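Local coordinates for D-alanyl-lipoteichoic acid synthetase (Streptococcus pneumoniae, PDB 3BMA), which probably takes part in the D-alanylation of lipoteichoic acid during cell wall biogenesis, at residues K15-A20 with R200-Y205; R42-F46 with L368-T372; G139-Q144 with L166-E170; Y269-Y275 with Q316-I321. The protein carries 1 engineered substitution. All blocks are in the same frame, centred on the assembly; numbering follows the deposited sequence.

Interaction 1 of 4, residues K15-A20 with R200-Y205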
loop_
_atom_site.group_PDB
_atom_site.type_symbol
_atom_site.label_atom_id
_atom_site.label_comp_id
_atom_site.label_asym_id
_atom_site.label_seq_id
_atom_site.Cartn_x
_atom_site.Cartn_y
_atom_site.Cartn_z
ATOM N N LYS C 15 9.851 -38.977 1.270
ATOM C CA LYS C 15 10.054 -40.143 0.416
ATOM C C LYS C 15 8.822 -40.429 -0.434
ATOM O O LYS C 15 8.947 -40.806 -1.602
ATOM C CB LYS C 15 10.428 -41.372 1.250
ATOM C CG LYS C 15 11.855 -41.342 1.772
ATOM C CD LYS C 15 12.248 -42.661 2.414
ATOM C CE LYS C 15 13.758 -42.745 2.599
ATOM N NZ LYS C 15 14.165 -43.965 3.343
ATOM N N ARG C 16 7.643 -40.229 0.152
ATOM C CA ARG C 16 6.374 -40.431 -0.553
ATOM C C ARG C 16 6.124 -39.360 -1.616
ATOM O O ARG C 16 5.589 -39.657 -2.685
ATOM C CB ARG C 16 5.211 -40.497 0.438
ATOM C CG ARG C 16 5.313 -41.673 1.388
ATOM C CD ARG C 16 4.156 -41.745 2.355
ATOM N NE ARG C 16 4.622 -42.231 3.652
ATOM C CZ ARG C 16 4.721 -41.481 4.746
ATOM N NH1 ARG C 16 4.354 -40.207 4.723
ATOM N NH2 ARG C 16 5.165 -42.014 5.877
ATOM N N SER C 17 6.528 -38.127 -1.316
ATOM C CA SER C 17 6.418 -37.004 -2.251
ATOM C C SER C 17 7.372 -37.157 -3.430
ATOM O O SER C 17 7.037 -36.796 -4.559
ATOM C CB SER C 17 6.712 -35.685 -1.537
ATOM O OG SER C 17 5.848 -35.505 -0.432
ATOM N N ALA C 18 8.555 -37.702 -3.149
ATOM C CA ALA C 18 9.620 -37.874 -4.136
ATOM C C ALA C 18 9.241 -38.792 -5.287
ATOM O O ALA C 18 9.696 -38.596 -6.412
ATOM C CB ALA C 18 10.873 -38.381 -3.460
ATOM N N VAL C 19 8.403 -39.784 -4.998
ATOM C CA VAL C 19 8.022 -40.798 -5.981
ATOM C C VAL C 19 6.528 -40.786 -6.330
ATOM O O VAL C 19 6.056 -41.660 -7.061
ATOM C CB VAL C 19 8.442 -42.219 -5.519
ATOM C CG1 VAL C 19 9.942 -42.287 -5.292
ATOM C CG2 VAL C 19 7.700 -42.617 -4.255
ATOM N N ALA C 20 5.797 -39.795 -5.813
ATOM C CA ALA C 20 4.345 -39.686 -6.030
ATOM C C ALA C 20 3.972 -39.431 -7.486
ATOM O O ALA C 20 2.969 -39.961 -7.972
ATOM C CB ALA C 20 3.744 -38.601 -5.146
ATOM N N ARG C 200 -1.561 -38.260 -0.516
ATOM C CA ARG C 200 -1.701 -39.396 -1.434
ATOM C C ARG C 200 -0.321 -40.019 -1.654
ATOM O O ARG C 200 0.342 -39.774 -2.669
ATOM C CB ARG C 200 -2.372 -39.004 -2.766
ATOM C CG ARG C 200 -2.752 -40.185 -3.697
ATOM C CD ARG C 200 -3.851 -41.098 -3.127
ATOM N NE ARG C 200 -3.323 -42.115 -2.213
ATOM C CZ ARG C 200 -4.065 -42.878 -1.412
ATOM N NH1 ARG C 200 -3.477 -43.762 -0.618
ATOM N NH2 ARG C 200 -5.387 -42.759 -1.396
ATOM N N GLY C 201 0.108 -40.819 -0.679
ATOM C CA GLY C 201 1.462 -41.354 -0.670
ATOM C C GLY C 201 1.582 -42.854 -0.500
ATOM O O GLY C 201 2.341 -43.492 -1.223
ATOM N N TYR C 202 0.823 -43.411 0.444
ATOM C CA TYR C 202 0.995 -44.801 0.891
ATOM C C TYR C 202 0.696 -45.889 -0.144
ATOM O O TYR C 202 1.398 -46.901 -0.196
ATOM C CB TYR C 202 0.200 -45.054 2.174
ATOM C CG TYR C 202 0.790 -44.389 3.395
ATOM C CD1 TYR C 202 0.354 -43.129 3.805
ATOM C CD2 TYR C 202 1.787 -45.018 4.143
ATOM C CE1 TYR C 202 0.894 -42.512 4.929
ATOM C CE2 TYR C 202 2.333 -44.411 5.268
ATOM C CZ TYR C 202 1.881 -43.160 5.656
ATOM O OH TYR C 202 2.419 -42.554 6.768
ATOM N N VAL C 203 -0.345 -45.683 -0.950
ATOM C CA VAL C 203 -0.664 -46.589 -2.058
ATOM C C VAL C 203 0.358 -46.400 -3.186
ATOM O O VAL C 203 0.868 -47.376 -3.750
ATOM C CB VAL C 203 -2.135 -46.395 -2.554
ATOM C CG1 VAL C 203 -2.342 -46.922 -3.978
ATOM C CG2 VAL C 203 -3.114 -47.062 -1.593
ATOM N N ASN C 204 0.674 -45.138 -3.472
ATOM C CA ASN C 204 1.597 -44.766 -4.542
ATOM C C ASN C 204 3.062 -45.143 -4.282
ATOM O O ASN C 204 3.811 -45.389 -5.227
ATOM C CB ASN C 204 1.474 -43.270 -4.842
ATOM C CG ASN C 204 1.776 -42.937 -6.289
ATOM O OD1 ASN C 204 2.926 -42.980 -6.724
ATOM N ND2 ASN C 204 0.739 -42.589 -7.042
ATOM N N TYR C 205 3.464 -45.187 -3.011
ATOM C CA TYR C 205 4.828 -45.589 -2.642
ATOM C C TYR C 205 5.021 -47.095 -2.776
ATOM O O TYR C 205 6.056 -47.546 -3.266
ATOM C CB TYR C 205 5.187 -45.153 -1.212
ATOM C CG TYR C 205 6.668 -45.272 -0.893
ATOM C CD1 TYR C 205 7.533 -44.214 -1.141
ATOM C CD2 TYR C 205 7.201 -46.444 -0.345
ATOM C CE1 TYR C 205 8.891 -44.311 -0.866
ATOM C CE2 TYR C 205 8.561 -46.552 -0.066
ATOM C CZ TYR C 205 9.398 -45.479 -0.328
ATOM O OH TYR C 205 10.744 -45.560 -0.056
#

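Interaction 2 of 4, residues R42-F46 with L368-T372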
loop_
_atom_site.group_PDB
_atom_site.type_symbol
_atom_site.label_atom_id
_atom_site.label_comp_id
_atom_site.label_asym_id
_atom_site.label_seq_id
_atom_site.Cartn_x
_atom_site.Cartn_y
_atom_site.Cartn_z
ATOM N N ARG C 42 19.800 -36.358 1.306
ATOM C CA ARG C 42 19.968 -35.635 0.054
ATOM C C ARG C 42 18.921 -36.049 -0.973
ATOM O O ARG C 42 18.866 -37.204 -1.393
ATOM C CB ARG C 42 21.376 -35.847 -0.498
ATOM C CG ARG C 42 21.659 -35.109 -1.785
ATOM C CD ARG C 42 22.986 -35.541 -2.350
ATOM N NE ARG C 42 23.266 -34.908 -3.634
ATOM C CZ ARG C 42 24.188 -35.336 -4.491
ATOM N NH1 ARG C 42 24.921 -36.405 -4.203
ATOM N NH2 ARG C 42 24.374 -34.697 -5.638
ATOM N N PHE C 43 18.079 -35.094 -1.353
ATOM C CA PHE C 43 17.136 -35.287 -2.438
ATOM C C PHE C 43 17.630 -34.524 -3.662
ATOM O O PHE C 43 18.100 -33.389 -3.549
ATOM C CB PHE C 43 15.722 -34.856 -2.034
ATOM C CG PHE C 43 14.989 -35.878 -1.201
ATOM C CD1 PHE C 43 14.219 -36.867 -1.806
ATOM C CD2 PHE C 43 15.062 -35.848 0.192
ATOM C CE1 PHE C 43 13.542 -37.823 -1.032
ATOM C CE2 PHE C 43 14.382 -36.795 0.970
ATOM C CZ PHE C 43 13.627 -37.782 0.360
ATOM N N VAL C 44 17.544 -35.168 -4.822
ATOM C CA VAL C 44 18.059 -34.620 -6.073
ATOM C C VAL C 44 16.899 -34.409 -7.043
ATOM O O VAL C 44 16.138 -35.344 -7.305
ATOM C CB VAL C 44 19.118 -35.561 -6.718
ATOM C CG1 VAL C 44 19.687 -34.958 -8.006
ATOM C CG2 VAL C 44 20.240 -35.848 -5.747
ATOM N N PRO C 45 16.752 -33.175 -7.567
ATOM C CA PRO C 45 15.720 -32.888 -8.557
ATOM C C PRO C 45 15.918 -33.694 -9.837
ATOM O O PRO C 45 16.953 -33.570 -10.502
ATOM C CB PRO C 45 15.912 -31.389 -8.834
ATOM C CG PRO C 45 16.614 -30.865 -7.646
ATOM C CD PRO C 45 17.534 -31.968 -7.243
ATOM N N PHE C 46 14.933 -34.530 -10.153
ATOM C CA PHE C 46 14.904 -35.278 -11.406
ATOM C C PHE C 46 13.823 -34.695 -12.313
ATOM O O PHE C 46 12.661 -35.101 -12.246
ATOM C CB PHE C 46 14.635 -36.762 -11.142
ATOM C CG PHE C 46 15.877 -37.588 -10.875
ATOM C CD1 PHE C 46 16.847 -37.166 -9.965
ATOM C CD2 PHE C 46 16.051 -38.812 -11.513
ATOM C CE1 PHE C 46 17.978 -37.943 -9.713
ATOM C CE2 PHE C 46 17.177 -39.599 -11.264
ATOM C CZ PHE C 46 18.141 -39.163 -10.363
ATOM N N LEU C 368 26.238 -38.284 -9.664
ATOM C CA LEU C 368 25.581 -37.802 -8.450
ATOM C C LEU C 368 26.251 -38.287 -7.162
ATOM O O LEU C 368 26.203 -37.593 -6.144
ATOM C CB LEU C 368 24.094 -38.175 -8.441
ATOM C CG LEU C 368 23.151 -37.630 -9.524
ATOM C CD1 LEU C 368 21.748 -38.150 -9.282
ATOM C CD2 LEU C 368 23.143 -36.111 -9.580
ATOM N N SER C 369 26.868 -39.470 -7.206
ATOM C CA SER C 369 27.585 -40.026 -6.043
ATOM C C SER C 369 28.864 -39.260 -5.724
ATOM O O SER C 369 29.324 -39.261 -4.579
ATOM C CB SER C 369 27.924 -41.502 -6.253
ATOM O OG SER C 369 26.756 -42.255 -6.521
ATOM N N ASN C 370 29.431 -38.617 -6.744
ATOM C CA ASN C 370 30.622 -37.789 -6.597
ATOM C C ASN C 370 30.322 -36.352 -7.015
ATOM O O ASN C 370 30.645 -35.961 -8.136
ATOM C CB ASN C 370 31.767 -38.352 -7.443
ATOM C CG ASN C 370 32.092 -39.790 -7.101
ATOM O OD1 ASN C 370 32.800 -40.065 -6.130
ATOM N ND2 ASN C 370 31.591 -40.719 -7.911
ATOM N N PRO C 371 29.712 -35.560 -6.110
ATOM C CA PRO C 371 29.231 -34.225 -6.457
ATOM C C PRO C 371 30.368 -33.241 -6.710
ATOM O O PRO C 371 31.250 -33.075 -5.865
ATOM C CB PRO C 371 28.423 -33.801 -5.217
ATOM C CG PRO C 371 28.245 -35.041 -4.408
ATOM C CD PRO C 371 29.450 -35.866 -4.695
ATOM N N THR C 372 30.345 -32.618 -7.882
ATOM C CA THR C 372 31.315 -31.593 -8.248
ATOM C C THR C 372 30.570 -30.301 -8.589
ATOM O O THR C 372 29.472 -30.359 -9.148
ATOM C CB THR C 372 32.201 -32.038 -9.443
ATOM O OG1 THR C 372 31.389 -32.650 -10.453
ATOM C CG2 THR C 372 33.256 -33.031 -8.983
#

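Interaction 3 of 4, residues G139-Q144 with L166-E170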
loop_
_atom_site.group_PDB
_atom_site.type_symbol
_atom_site.label_atom_id
_atom_site.label_comp_id
_atom_site.label_asym_id
_atom_site.label_seq_id
_atom_site.Cartn_x
_atom_site.Cartn_y
_atom_site.Cartn_z
ATOM N N GLY C 139 14.693 -8.603 -15.175
ATOM C CA GLY C 139 14.479 -7.628 -16.249
ATOM C C GLY C 139 15.271 -7.892 -17.523
ATOM O O GLY C 139 15.352 -7.033 -18.409
ATOM N N ASP C 140 15.842 -9.088 -17.620
ATOM C CA ASP C 140 16.690 -9.465 -18.745
ATOM C C ASP C 140 15.896 -10.038 -19.930
ATOM O O ASP C 140 14.683 -9.837 -20.034
ATOM C CB ASP C 140 17.777 -10.445 -18.275
ATOM C CG ASP C 140 17.213 -11.678 -17.566
ATOM O OD1 ASP C 140 15.974 -11.858 -17.497
ATOM O OD2 ASP C 140 18.030 -12.477 -17.071
ATOM N N GLN C 141 16.595 -10.748 -20.813
ATOM C CA GLN C 141 15.989 -11.398 -21.974
ATOM C C GLN C 141 15.184 -12.634 -21.566
ATOM O O GLN C 141 14.199 -12.979 -22.216
ATOM C CB GLN C 141 17.076 -11.774 -22.989
ATOM C CG GLN C 141 16.576 -12.171 -24.383
ATOM C CD GLN C 141 15.899 -11.035 -25.132
ATOM O OE1 GLN C 141 16.321 -9.878 -25.052
ATOM N NE2 GLN C 141 14.845 -11.364 -25.873
ATOM N N ALA C 142 15.610 -13.293 -20.491
ATOM C CA ALA C 142 14.882 -14.433 -19.937
ATOM C C ALA C 142 13.504 -14.027 -19.402
ATOM O O ALA C 142 12.530 -14.751 -19.591
ATOM C CB ALA C 142 15.703 -15.115 -18.852
ATOM N N SER C 143 13.430 -12.862 -18.756
ATOM C CA SER C 143 12.172 -12.348 -18.211
ATOM C C SER C 143 11.233 -11.869 -19.313
ATOM O O SER C 143 10.025 -12.061 -19.224
ATOM C CB SER C 143 12.430 -11.214 -17.213
ATOM O OG SER C 143 12.478 -9.947 -17.852
ATOM N N GLN C 144 11.802 -11.244 -20.343
ATOM C CA GLN C 144 11.037 -10.733 -21.476
ATOM C C GLN C 144 10.457 -11.865 -22.326
ATOM O O GLN C 144 9.314 -11.781 -22.780
ATOM C CB GLN C 144 11.909 -9.803 -22.330
ATOM C CG GLN C 144 11.165 -9.037 -23.431
ATOM C CD GLN C 144 11.174 -9.750 -24.774
ATOM O OE1 GLN C 144 12.218 -10.200 -25.248
ATOM N NE2 GLN C 144 10.005 -9.848 -25.398
ATOM N N LEU C 166 6.722 -6.641 -18.674
ATOM C CA LEU C 166 7.903 -7.483 -18.832
ATOM C C LEU C 166 8.099 -7.940 -20.276
ATOM O O LEU C 166 9.228 -7.981 -20.762
ATOM C CB LEU C 166 7.836 -8.694 -17.898
ATOM C CG LEU C 166 7.982 -8.465 -16.393
ATOM C CD1 LEU C 166 8.063 -9.804 -15.688
ATOM C CD2 LEU C 166 9.212 -7.637 -16.079
ATOM N N ALA C 167 6.995 -8.260 -20.950
ATOM C CA ALA C 167 7.015 -8.686 -22.350
ATOM C C ALA C 167 7.450 -7.572 -23.306
ATOM O O ALA C 167 8.089 -7.842 -24.321
ATOM C CB ALA C 167 5.652 -9.222 -22.753
ATOM N N SER C 168 7.110 -6.329 -22.972
ATOM C CA SER C 168 7.412 -5.177 -23.822
ATOM C C SER C 168 8.720 -4.466 -23.465
ATOM O O SER C 168 8.946 -3.337 -23.909
ATOM C CB SER C 168 6.253 -4.177 -23.782
ATOM O OG SER C 168 5.069 -4.751 -24.301
ATOM N N LYS C 169 9.566 -5.130 -22.670
ATOM C CA LYS C 169 10.835 -4.576 -22.149
ATOM C C LYS C 169 10.685 -3.302 -21.294
ATOM O O LYS C 169 11.660 -2.579 -21.068
ATOM C CB LYS C 169 11.869 -4.355 -23.273
ATOM C CG LYS C 169 12.599 -5.606 -23.749
ATOM C CD LYS C 169 13.815 -5.926 -22.882
ATOM C CE LYS C 169 14.665 -7.026 -23.506
ATOM N NZ LYS C 169 15.914 -7.276 -22.734
ATOM N N GLU C 170 9.467 -3.040 -20.823
ATOM C CA GLU C 170 9.190 -1.883 -19.979
ATOM C C GLU C 170 9.628 -2.154 -18.553
ATOM O O GLU C 170 9.531 -3.285 -18.063
ATOM C CB GLU C 170 7.702 -1.541 -19.989
ATOM C CG GLU C 170 7.193 -0.903 -21.270
ATOM C CD GLU C 170 5.693 -0.675 -21.244
ATOM O OE1 GLU C 170 5.170 -0.209 -20.206
ATOM O OE2 GLU C 170 5.033 -0.961 -22.263
#

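Interaction 4 of 4, residues Y269-Y275 with Q316-I321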
loop_
_atom_site.group_PDB
_atom_site.type_symbol
_atom_site.label_atom_id
_atom_site.label_comp_id
_atom_site.label_asym_id
_atom_site.label_seq_id
_atom_site.Cartn_x
_atom_site.Cartn_y
_atom_site.Cartn_z
ATOM N N TYR C 269 11.906 -32.454 -36.132
ATOM C CA TYR C 269 12.052 -31.799 -34.837
ATOM C C TYR C 269 13.098 -30.694 -34.860
ATOM O O TYR C 269 13.569 -30.248 -33.811
ATOM C CB TYR C 269 12.370 -32.815 -33.729
ATOM C CG TYR C 269 11.362 -33.933 -33.586
ATOM C CD1 TYR C 269 11.782 -35.254 -33.429
ATOM C CD2 TYR C 269 9.989 -33.674 -33.602
ATOM C CE1 TYR C 269 10.864 -36.288 -33.293
ATOM C CE2 TYR C 269 9.064 -34.701 -33.468
ATOM C CZ TYR C 269 9.511 -36.003 -33.314
ATOM O OH TYR C 269 8.601 -37.024 -33.178
ATOM N N LEU C 270 13.462 -30.255 -36.060
ATOM C CA LEU C 270 14.502 -29.251 -36.212
ATOM C C LEU C 270 13.980 -27.853 -35.936
ATOM O O LEU C 270 14.739 -26.970 -35.534
ATOM C CB LEU C 270 15.129 -29.323 -37.605
ATOM C CG LEU C 270 16.180 -30.411 -37.850
ATOM C CD1 LEU C 270 16.410 -30.613 -39.341
ATOM C CD2 LEU C 270 17.490 -30.087 -37.134
ATOM N N LYS C 271 12.683 -27.661 -36.155
ATOM C CA LYS C 271 12.055 -26.358 -35.976
ATOM C C LYS C 271 11.081 -26.417 -34.811
ATOM O O LYS C 271 10.138 -27.208 -34.831
ATOM C CB LYS C 271 11.343 -25.921 -37.259
ATOM C CG LYS C 271 12.269 -25.696 -38.453
ATOM C CD LYS C 271 11.475 -25.285 -39.684
ATOM C CE LYS C 271 12.367 -24.677 -40.752
ATOM N NZ LYS C 271 11.577 -24.052 -41.843
ATOM N N SER C 272 11.328 -25.590 -33.794
ATOM C CA SER C 272 10.531 -25.606 -32.566
ATOM C C SER C 272 10.717 -24.361 -31.705
ATOM O O SER C 272 11.828 -23.828 -31.623
ATOM C CB SER C 272 10.891 -26.824 -31.716
ATOM O OG SER C 272 9.857 -27.098 -30.788
ATOM N N PRO C 273 9.627 -23.899 -31.049
ATOM C CA PRO C 273 9.744 -22.906 -29.969
ATOM C C PRO C 273 10.375 -23.484 -28.690
ATOM O O PRO C 273 10.824 -22.724 -27.831
ATOM C CB PRO C 273 8.289 -22.488 -29.722
ATOM C CG PRO C 273 7.480 -23.650 -30.165
ATOM C CD PRO C 273 8.217 -24.247 -31.321
ATOM N N GLU C 274 10.412 -24.814 -28.585
ATOM C CA GLU C 274 11.032 -25.530 -27.465
ATOM C C GLU C 274 12.550 -25.296 -27.345
ATOM O O GLU C 274 13.124 -25.462 -26.265
ATOM C CB GLU C 274 10.704 -27.029 -27.567
ATOM C CG GLU C 274 11.204 -27.933 -26.428
ATOM C CD GLU C 274 10.522 -27.690 -25.097
ATOM O OE1 GLU C 274 9.349 -27.261 -25.076
ATOM O OE2 GLU C 274 11.162 -27.948 -24.060
ATOM N N TYR C 275 13.190 -24.905 -28.447
ATOM C CA TYR C 275 14.595 -24.494 -28.419
ATOM C C TYR C 275 14.783 -23.192 -27.638
ATOM O O TYR C 275 15.779 -23.030 -26.929
ATOM C CB TYR C 275 15.158 -24.341 -29.836
ATOM C CG TYR C 275 15.352 -25.647 -30.573
ATOM C CD1 TYR C 275 14.461 -26.044 -31.565
ATOM C CD2 TYR C 275 16.434 -26.480 -30.287
ATOM C CE1 TYR C 275 14.632 -27.245 -32.247
ATOM C CE2 TYR C 275 16.614 -27.678 -30.961
ATOM C CZ TYR C 275 15.711 -28.054 -31.938
ATOM O OH TYR C 275 15.886 -29.239 -32.608
ATOM N N GLN C 316 20.062 -35.264 -36.354
ATOM C CA GLN C 316 20.317 -33.873 -36.724
ATOM C C GLN C 316 19.729 -32.891 -35.704
ATOM O O GLN C 316 20.255 -31.788 -35.530
ATOM C CB GLN C 316 19.771 -33.587 -38.123
ATOM C CG GLN C 316 20.439 -32.438 -38.855
ATOM C CD GLN C 316 19.807 -32.159 -40.207
ATOM O OE1 GLN C 316 19.749 -31.007 -40.648
ATOM N NE2 GLN C 316 19.328 -33.211 -40.872
ATOM N N THR C 317 18.638 -33.294 -35.042
ATOM C CA THR C 317 18.015 -32.504 -33.974
ATOM C C THR C 317 18.769 -32.656 -32.657
ATOM O O THR C 317 18.857 -31.716 -31.870
ATOM C CB THR C 317 16.553 -32.918 -33.743
ATOM O OG1 THR C 317 16.504 -34.265 -33.259
ATOM C CG2 THR C 317 15.782 -32.832 -35.027
ATOM N N VAL C 318 19.294 -33.862 -32.427
ATOM C CA VAL C 318 20.148 -34.141 -31.264
ATOM C C VAL C 318 21.431 -33.303 -31.351
ATOM O O VAL C 318 21.864 -32.722 -30.358
ATOM C CB VAL C 318 20.475 -35.655 -31.125
ATOM C CG1 VAL C 318 21.607 -35.898 -30.126
ATOM C CG2 VAL C 318 19.234 -36.427 -30.695
ATOM N N GLN C 319 22.003 -33.221 -32.553
ATOM C CA GLN C 319 23.147 -32.351 -32.830
ATOM C C GLN C 319 22.824 -30.877 -32.578
ATOM O O GLN C 319 23.684 -30.121 -32.123
ATOM C CB GLN C 319 23.626 -32.540 -34.273
ATOM C CG GLN C 319 24.475 -33.784 -34.508
ATOM C CD GLN C 319 24.561 -34.169 -35.981
ATOM O OE1 GLN C 319 24.927 -33.352 -36.829
ATOM N NE2 GLN C 319 24.228 -35.421 -36.287
ATOM N N LYS C 320 21.584 -30.482 -32.867
ATOM C CA LYS C 320 21.124 -29.111 -32.631
ATOM C C LYS C 320 20.955 -28.830 -31.136
ATOM O O LYS C 320 21.258 -27.722 -30.665
ATOM C CB LYS C 320 19.816 -28.838 -33.381
ATOM C CG LYS C 320 19.520 -27.363 -33.552
ATOM C CD LYS C 320 18.206 -27.097 -34.248
ATOM C CE LYS C 320 17.745 -25.684 -33.932
ATOM N NZ LYS C 320 16.608 -25.233 -34.770
ATOM N N ILE C 321 20.481 -29.846 -30.410
ATOM C CA ILE C 321 20.326 -29.798 -28.957
ATOM C C ILE C 321 21.691 -29.721 -28.269
ATOM O O ILE C 321 21.935 -28.813 -27.469
ATOM C CB ILE C 321 19.486 -31.010 -28.429
ATOM C CG1 ILE C 321 18.005 -30.810 -28.771
ATOM C CG2 ILE C 321 19.633 -31.182 -26.912
ATOM C CD1 ILE C 321 17.161 -32.071 -28.730
#

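Interaction 1 of 4, residues K15-A20 with R200-Y205
The backbones of 15-20 and 200-205 come closest at Arg16 and Gly201, whose CA atoms lie 5.0 Å apart, and diverge slightly to 6.0 Å between the CA atoms of Ala20 and Asn204. The first segment is the closing turn of helix 11-18 with the residues that follow it; the second starts helix 202-210, with Gly201 at the N-cap position. Because Gly201 carries no side chain, CD of Arg16 can pass just 4.0 Å from its carbonyl C. The arginine side chain then bends at chi3 (-144°) and lays its guanidinium on one face of the Tyr202 ring, centres 4.1 Å apart and planes inclined by 25°. The stack is offset toward the phenol end of the ring, while Arg16 CD adds a CH-pi contact almost straight above the ring centre, 4.1 Å from the centroid. One aromatic face thus receives both the charged group and the aliphatic arm that carries it. Tyr205 packs against the end of the same helix: Lys15 O meets its edge in the ring plane, with CE1 3.6 Å away, and Val19 CG2 touches CD1 of Tyr205 at 3.5 Å. Beyond this seam, Ala61 and Glu65 of helix 60-66 meet Val19 and Tyr205 respectively, and Ser17 and Ala18 pack on Tyr74 of strand 72-76, outermost in this chain's parallel sheet.

Interaction 2 of 4, residues R42-F46 with L368-T372
Leu368 O receives NH1 of Arg42 in a short hydrogen bond of 2.6 Å, with an N-H...O angle of 156°. The acceptor lies close to the plane of the guanidinium, at its edge, while the donor is tilted 24° from the plane of the carbonyl. An arginine chain extended from CG to NE, with CG anti to the backbone N (chi1 -179°), spans the gap from just before the strand to the end of the helix. NH2 of the same group is hydrogen-bonded to Gln101 of the adjoining strand, so two partners fix the rotation of the guanidinium. The ring of Pro371 comes up obliquely, its CG 3.6 Å from Arg42 NH1. Deeper in, Leu368 divides its two methyls between strand residues: CD2 meets Val44 CG1 tip to tip at 4.0 Å, and CD1 rests against CE1 of Phe46 at 3.8 Å. A charge-assisted hydrogen bond at the outer end therefore gives way to apolar contact further in. Strand 43-47 is bordered by strands 72-76 and 101-105 in the parallel sheet, and helix 355-369 packs on it through Leu368. Such helix-on-sheet packing is characteristic of the alpha/beta SGNH-hydrolase fold, to whose clan DltD belongs.

Interaction 3 of 4, residues G139-Q144 with L166-E170
A capped helix start meets a helix end where helix 141-153 begins beside the last turn of helix 160-167, two consecutive helices of the chain. Across the junction, NE2 of Gln144 donates to Ala167 O at 3.0 Å, with an N-H...O angle of 150°; donor and acceptor are each tilted a little from the other's plane. A bend at chi2 (-93°) in Gln144 turns its amide toward this carbonyl. Its backbone contributes too, since Gln144 CA makes a CA-H...O contact of 3.4 Å with Leu166 O. The aliphatic part of Lys169 runs over the same glutamine, CG to CG at 3.7 Å, and carries NZ to 3.5 Å from Gln141 OE1. Asp140 is the N-cap: its OD1 accepts from Ser143 N at 3.0 Å, while Asp140 O takes both Gln144 N and Ser143 OG from one face of its plane. The other carboxylate oxygen, OD2, forms a salt bridge with Lys287. Underneath, Leu166 reaches Phe133 and Leu134 of helix 127-136. Ala167 O thus finds an amide donor in the neighbouring helix, while Leu166 O has a weak bond from Lys169 N besides the CA-H contact. Any attraction between Lys169 NZ and the nearby oxygens is probably weak and electrostatic.

Interaction 4 of 4, residues Y269-Y275 with Q316-I321
One face of the Tyr275 ring carries the side chain of Lys320, whose CE sits over the ring centre, 3.7 Å from the centroid and only 9° off the normal. NZ lies over the same face at 4.0 Å from the centroid, a cation-pi contact, and CD bears on CZ near the phenol end. Ser272 N stands at the ring's edge, in its plane, and Ile321 CG1 approaches CE2 obliquely. The lysine crosses the tyrosine at about a right angle; with CG anti to the backbone N (chi1 -162°) and an extended chain beyond, it passes over the ring to reach Leu270 O. There NZ donates a 2.7 Å hydrogen bond almost straight down the carbonyl, the C=O...N angle being 173°. Trp388 O and Tyr391 O also accept from NZ, so three backbone carbonyls, the face of Tyr275 and a cation-pi contact with Trp388 surround this buried ammonium. The contact joins two helices that are separated in the chain by strand 291-296: helix 274-287 precedes the strand, and helix 311-326 comes after it and packs on it through Ile321, which touches Ile296. Ser272, before the turn that leads into the first helix, makes a capping bond, its OG accepting from Glu274 N at 3.2 Å. The phenol of Tyr275 is tied back to the incoming loop, OH donating to Tyr269 O at 2.8 Å. That loop packs on the second helix through Leu270, whose CD2 lies 3.6 Å from Gln316 O.

In the fold
Interactions 2 and 4 are the buried contacts, interactions 1 and 3 the partly buried ones. Interactions 1 and 2 touch: Ala18 CB lies 3.7 Å from Phe43 CE1, linking the end of helix 11-18 to the central sheet. Interactions 1 and 4 lie on opposite sides of the chain's centre, about 35 Å apart between centres, while interaction 3, the farthest of the four from the chain's centre, joins helices away from the sheet. Cation and ring recur in interactions 1 and 4, but the arginine stack is partly exposed whereas the lysine is buried and bonded to carbonyls. Interactions 2 and 3 instead satisfy helix-end carbonyls, one with a guanidinium, the other with a neutral amide.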